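Local atomic coordinates of probable UbiX-like flavin prenyltransferase (PDB entry 1SBZ), a protein that probably transfers a prenyl group from dimethylallyl phosphate to reduced FMN, making the prenylated flavin cofactor used by a phenolic acid decarboxylase. Residues R24-M35 with V54-P64. Numbering follows the deposited sequence.
Sequences REMPNVETHLVM and VAALADFSHNP
H32 and F60 both set CG anti to the carbonyl carbon (chi1 -64° and -58°), which sends both side chains along the same sheet face. The ring planes are almost parallel but strongly offset, with F60 CD1 over the H32 face, 3.4 Å from H32 CE1. The H32 ring is gripped at both nitrogens. It meets the H62 ring edge to edge, H32 ND1 hydrogen-bonding H62 NE2 at 3.1 Å with either as donor. H32 NE2 donates to E30 OE2 at 2.6 Å, probably polarising the imidazole.

T31 holds OG1 between its backbone N and carbonyl carbon (chi1 55°), where it accepts from D59 N at 3.2 Å. D59 OD2 takes T31 N through its anti lone pair. D59 OD1 forms a salt bridge with R24 NH1 at 2.7 Å, though that hydrogen bond is weak. L33 N to F60 O (2.9 Å) and H62 N to L33 O pair the strands in parallel.

On the face away from H32 and F60, L33 packs on A58 and V54, and helix 13-24 adds L20. Strand 60-62 is one edge of this chain's parallel sheet; strand 30-35 separates it from strand 2-7, and helices 37-46 and 51-55 lie in the beta-alpha-beta crossover.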
loop_
_atom_site.group_PDB
_atom_site.type_symbol
_atom_site.label_atom_id
_atom_site.label_comp_id
_atom_site.label_asym_id
_atom_site.label_seq_id
_atom_site.Cartn_x
_atom_site.Cartn_y
_atom_site.Cartn_z
ATOM N N ARG D 24 -33.414 9.284 -27.784
ATOM C CA ARG D 24 -34.528 10.082 -28.317
ATOM C C ARG D 24 -35.739 9.213 -28.683
ATOM O O ARG D 24 -36.880 9.668 -28.627
ATOM C CB ARG D 24 -34.067 10.900 -29.530
ATOM C CG ARG D 24 -34.911 12.139 -29.856
ATOM C CD ARG D 24 -35.160 13.061 -28.660
ATOM N NE ARG D 24 -35.296 14.471 -29.037
ATOM C CZ ARG D 24 -35.625 15.450 -28.191
ATOM N NH1 ARG D 24 -35.862 15.182 -26.909
ATOM N NH2 ARG D 24 -35.721 16.700 -28.626
ATOM N N GLU D 25 -35.476 7.958 -29.035
ATOM C CA GLU D 25 -36.520 7.013 -29.414
ATOM C C GLU D 25 -37.147 6.305 -28.205
ATOM O O GLU D 25 -37.898 5.341 -28.361
ATOM C CB GLU D 25 -35.964 5.986 -30.410
ATOM C CG GLU D 25 -35.407 6.578 -31.703
ATOM C CD GLU D 25 -36.454 7.311 -32.530
ATOM O OE1 GLU D 25 -37.590 6.804 -32.654
ATOM O OE2 GLU D 25 -36.141 8.400 -33.059
HETATM N N MSE D 26 -36.831 6.785 -27.003
HETATM C CA MSE D 26 -37.397 6.238 -25.767
HETATM C C MSE D 26 -38.055 7.372 -24.978
HETATM O O MSE D 26 -37.360 8.210 -24.395
HETATM C CB MSE D 26 -36.320 5.530 -24.932
HETATM C CG MSE D 26 -35.521 4.469 -25.700
HETATM SE SE MSE D 26 -34.044 3.633 -24.704
HETATM C CE MSE D 26 -33.432 5.164 -23.725
ATOM N N PRO D 27 -39.392 7.403 -24.972
ATOM C CA PRO D 27 -40.152 8.539 -24.434
ATOM C C PRO D 27 -40.097 8.648 -22.911
ATOM O O PRO D 27 -40.264 9.738 -22.361
ATOM C CB PRO D 27 -41.591 8.251 -24.888
ATOM C CG PRO D 27 -41.480 7.132 -25.885
ATOM C CD PRO D 27 -40.283 6.338 -25.468
ATOM N N ASN D 28 -39.862 7.520 -22.250
ATOM C CA ASN D 28 -39.720 7.451 -20.792
ATOM C C ASN D 28 -38.406 8.047 -20.268
ATOM O O ASN D 28 -38.188 8.107 -19.054
ATOM C CB ASN D 28 -39.832 5.990 -20.335
ATOM C CG ASN D 28 -38.981 5.044 -21.182
ATOM O OD1 ASN D 28 -38.929 5.172 -22.411
ATOM N ND2 ASN D 28 -38.319 4.086 -20.528
ATOM N N VAL D 29 -37.545 8.485 -21.187
ATOM C CA VAL D 29 -36.192 8.927 -20.848
ATOM C C VAL D 29 -35.966 10.410 -21.157
ATOM O O VAL D 29 -36.079 10.849 -22.300
ATOM C CB VAL D 29 -35.115 8.045 -21.544
ATOM C CG1 VAL D 29 -33.710 8.549 -21.243
ATOM C CG2 VAL D 29 -35.260 6.595 -21.114
ATOM N N GLU D 30 -35.656 11.165 -20.109
ATOM C CA GLU D 30 -35.303 12.571 -20.219
ATOM C C GLU D 30 -33.779 12.698 -20.211
ATOM O O GLU D 30 -33.113 12.193 -19.307
ATOM C CB GLU D 30 -35.920 13.341 -19.053
ATOM C CG GLU D 30 -35.575 14.819 -18.990
ATOM C CD GLU D 30 -36.194 15.480 -17.779
ATOM O OE1 GLU D 30 -37.428 15.396 -17.625
ATOM O OE2 GLU D 30 -35.448 16.078 -16.973
ATOM N N THR D 31 -33.231 13.361 -21.224
ATOM C CA THR D 31 -31.782 13.445 -21.374
ATOM C C THR D 31 -31.270 14.846 -21.097
ATOM O O THR D 31 -31.830 15.830 -21.579
ATOM C CB THR D 31 -31.325 12.962 -22.772
ATOM O OG1 THR D 31 -32.020 13.695 -23.786
ATOM C CG2 THR D 31 -31.765 11.523 -23.015
ATOM N N HIS D 32 -30.214 14.926 -20.295
ATOM C CA HIS D 32 -29.532 16.182 -20.039
ATOM C C HIS D 32 -28.120 16.099 -20.603
ATOM O O HIS D 32 -27.272 15.361 -20.092
ATOM C CB HIS D 32 -29.512 16.492 -18.542
ATOM C CG HIS D 32 -30.871 16.697 -17.947
ATOM N ND1 HIS D 32 -31.326 17.934 -17.539
ATOM C CD2 HIS D 32 -31.874 15.824 -17.692
ATOM C CE1 HIS D 32 -32.552 17.812 -17.061
ATOM N NE2 HIS D 32 -32.908 16.543 -17.143
ATOM N N LEU D 33 -27.879 16.847 -21.674
ATOM C CA LEU D 33 -26.606 16.800 -22.385
ATOM C C LEU D 33 -25.662 17.905 -21.939
ATOM O O LEU D 33 -26.081 19.041 -21.719
ATOM C CB LEU D 33 -26.842 16.887 -23.902
ATOM C CG LEU D 33 -25.652 17.101 -24.850
ATOM C CD1 LEU D 33 -24.677 15.924 -24.797
ATOM C CD2 LEU D 33 -26.145 17.321 -26.266
ATOM N N VAL D 34 -24.386 17.557 -21.784
ATOM C CA VAL D 34 -23.327 18.551 -21.609
ATOM C C VAL D 34 -22.199 18.241 -22.587
ATOM O O VAL D 34 -21.515 17.227 -22.449
ATOM C CB VAL D 34 -22.768 18.582 -20.162
ATOM C CG1 VAL D 34 -21.945 19.838 -19.941
ATOM C CG2 VAL D 34 -23.877 18.525 -19.145
HETATM N N MSE D 35 -22.022 19.105 -23.582
HETATM C CA MSE D 35 -20.920 18.966 -24.537
HETATM C C MSE D 35 -19.772 19.884 -24.129
HETATM O O MSE D 35 -19.974 21.082 -23.937
HETATM C CB MSE D 35 -21.365 19.325 -25.960
HETATM C CG MSE D 35 -22.380 18.396 -26.583
HETATM SE SE MSE D 35 -23.015 19.086 -28.316
HETATM C CE MSE D 35 -24.001 20.643 -27.641
ATOM N N VAL D 54 -26.789 18.319 -32.509
ATOM C CA VAL D 54 -26.657 17.344 -31.423
ATOM C C VAL D 54 -27.412 17.824 -30.181
ATOM O O VAL D 54 -28.117 17.045 -29.542
ATOM C CB VAL D 54 -25.169 17.042 -31.108
ATOM C CG1 VAL D 54 -25.028 16.182 -29.850
ATOM C CG2 VAL D 54 -24.513 16.354 -32.292
ATOM N N ALA D 55 -27.286 19.110 -29.862
ATOM C CA ALA D 55 -28.024 19.691 -28.743
ATOM C C ALA D 55 -29.528 19.425 -28.878
ATOM O O ALA D 55 -30.204 19.122 -27.891
ATOM C CB ALA D 55 -27.747 21.182 -28.636
ATOM N N ALA D 56 -30.033 19.510 -30.111
ATOM C CA ALA D 56 -31.452 19.291 -30.403
ATOM C C ALA D 56 -31.902 17.831 -30.228
ATOM O O ALA D 56 -33.105 17.546 -30.199
ATOM C CB ALA D 56 -31.791 19.804 -31.807
ATOM N N LEU D 57 -30.943 16.914 -30.112
ATOM C CA LEU D 57 -31.240 15.507 -29.829
ATOM C C LEU D 57 -31.625 15.292 -28.365
ATOM O O LEU D 57 -32.216 14.272 -28.014
ATOM C CB LEU D 57 -30.038 14.629 -30.182
ATOM C CG LEU D 57 -29.927 13.802 -31.468
ATOM C CD1 LEU D 57 -31.015 14.082 -32.516
ATOM C CD2 LEU D 57 -28.537 13.946 -32.064
ATOM N N ALA D 58 -31.286 16.258 -27.516
ATOM C CA ALA D 58 -31.513 16.140 -26.077
ATOM C C ALA D 58 -32.700 16.982 -25.627
ATOM O O ALA D 58 -33.067 17.961 -26.281
ATOM C CB ALA D 58 -30.259 16.533 -25.308
ATOM N N ASP D 59 -33.297 16.588 -24.507
ATOM C CA ASP D 59 -34.395 17.332 -23.914
ATOM C C ASP D 59 -33.881 18.616 -23.291
ATOM O O ASP D 59 -34.533 19.653 -23.373
ATOM C CB ASP D 59 -35.107 16.482 -22.864
ATOM C CG ASP D 59 -35.821 15.294 -23.470
ATOM O OD1 ASP D 59 -36.672 15.497 -24.363
ATOM O OD2 ASP D 59 -35.602 14.117 -23.116
ATOM N N PHE D 60 -32.712 18.534 -22.660
ATOM C CA PHE D 60 -32.031 19.703 -22.107
ATOM C C PHE D 60 -30.564 19.658 -22.489
ATOM O O PHE D 60 -29.989 18.581 -22.638
ATOM C CB PHE D 60 -32.142 19.733 -20.580
ATOM C CG PHE D 60 -33.552 19.733 -20.067
ATOM C CD1 PHE D 60 -34.248 18.537 -19.896
ATOM C CD2 PHE D 60 -34.181 20.931 -19.737
ATOM C CE1 PHE D 60 -35.551 18.539 -19.415
ATOM C CE2 PHE D 60 -35.487 20.941 -19.252
ATOM C CZ PHE D 60 -36.173 19.743 -19.092
ATOM N N SER D 61 -29.963 20.832 -22.639
ATOM C CA SER D 61 -28.543 20.942 -22.923
ATOM C C SER D 61 -27.981 22.051 -22.051
ATOM O O SER D 61 -28.515 23.167 -22.027
ATOM C CB SER D 61 -28.318 21.229 -24.406
ATOM O OG SER D 61 -26.943 21.418 -24.711
ATOM N N HIS D 62 -26.913 21.742 -21.322
ATOM C CA HIS D 62 -26.338 22.687 -20.376
ATOM C C HIS D 62 -24.948 23.135 -20.815
ATOM O O HIS D 62 -24.230 22.389 -21.484
ATOM C CB HIS D 62 -26.284 22.063 -18.982
ATOM C CG HIS D 62 -27.584 21.475 -18.531
ATOM N ND1 HIS D 62 -28.504 22.184 -17.791
ATOM C CD2 HIS D 62 -28.122 20.248 -18.725
ATOM C CE1 HIS D 62 -29.552 21.419 -17.546
ATOM N NE2 HIS D 62 -29.346 20.239 -18.100
ATOM N N ASN D 63 -24.574 24.353 -20.432
ATOM C CA ASN D 63 -23.244 24.891 -20.726
ATOM C C ASN D 63 -22.166 24.249 -19.843
ATOM O O ASN D 63 -22.344 24.162 -18.622
ATOM C CB ASN D 63 -23.243 26.419 -20.557
ATOM C CG ASN D 63 -22.007 27.075 -21.154
ATOM O OD1 ASN D 63 -20.931 27.097 -20.542
ATOM N ND2 ASN D 63 -22.160 27.621 -22.356
ATOM N N PRO D 64 -21.060 23.800 -20.446
ATOM C CA PRO D 64 -19.992 23.116 -19.706
ATOM C C PRO D 64 -19.276 23.951 -18.634
ATOM O O PRO D 64 -18.570 23.381 -17.808
ATOM C CB PRO D 64 -19.006 22.709 -20.805
ATOM C CG PRO D 64 -19.272 23.650 -21.915
ATOM C CD PRO D 64 -20.746 23.890 -21.887
HETATM O O HOH W 1 -34.089 12.261 -25.289
HETATM O O HOH W 2 -24.056 21.333 -23.739
#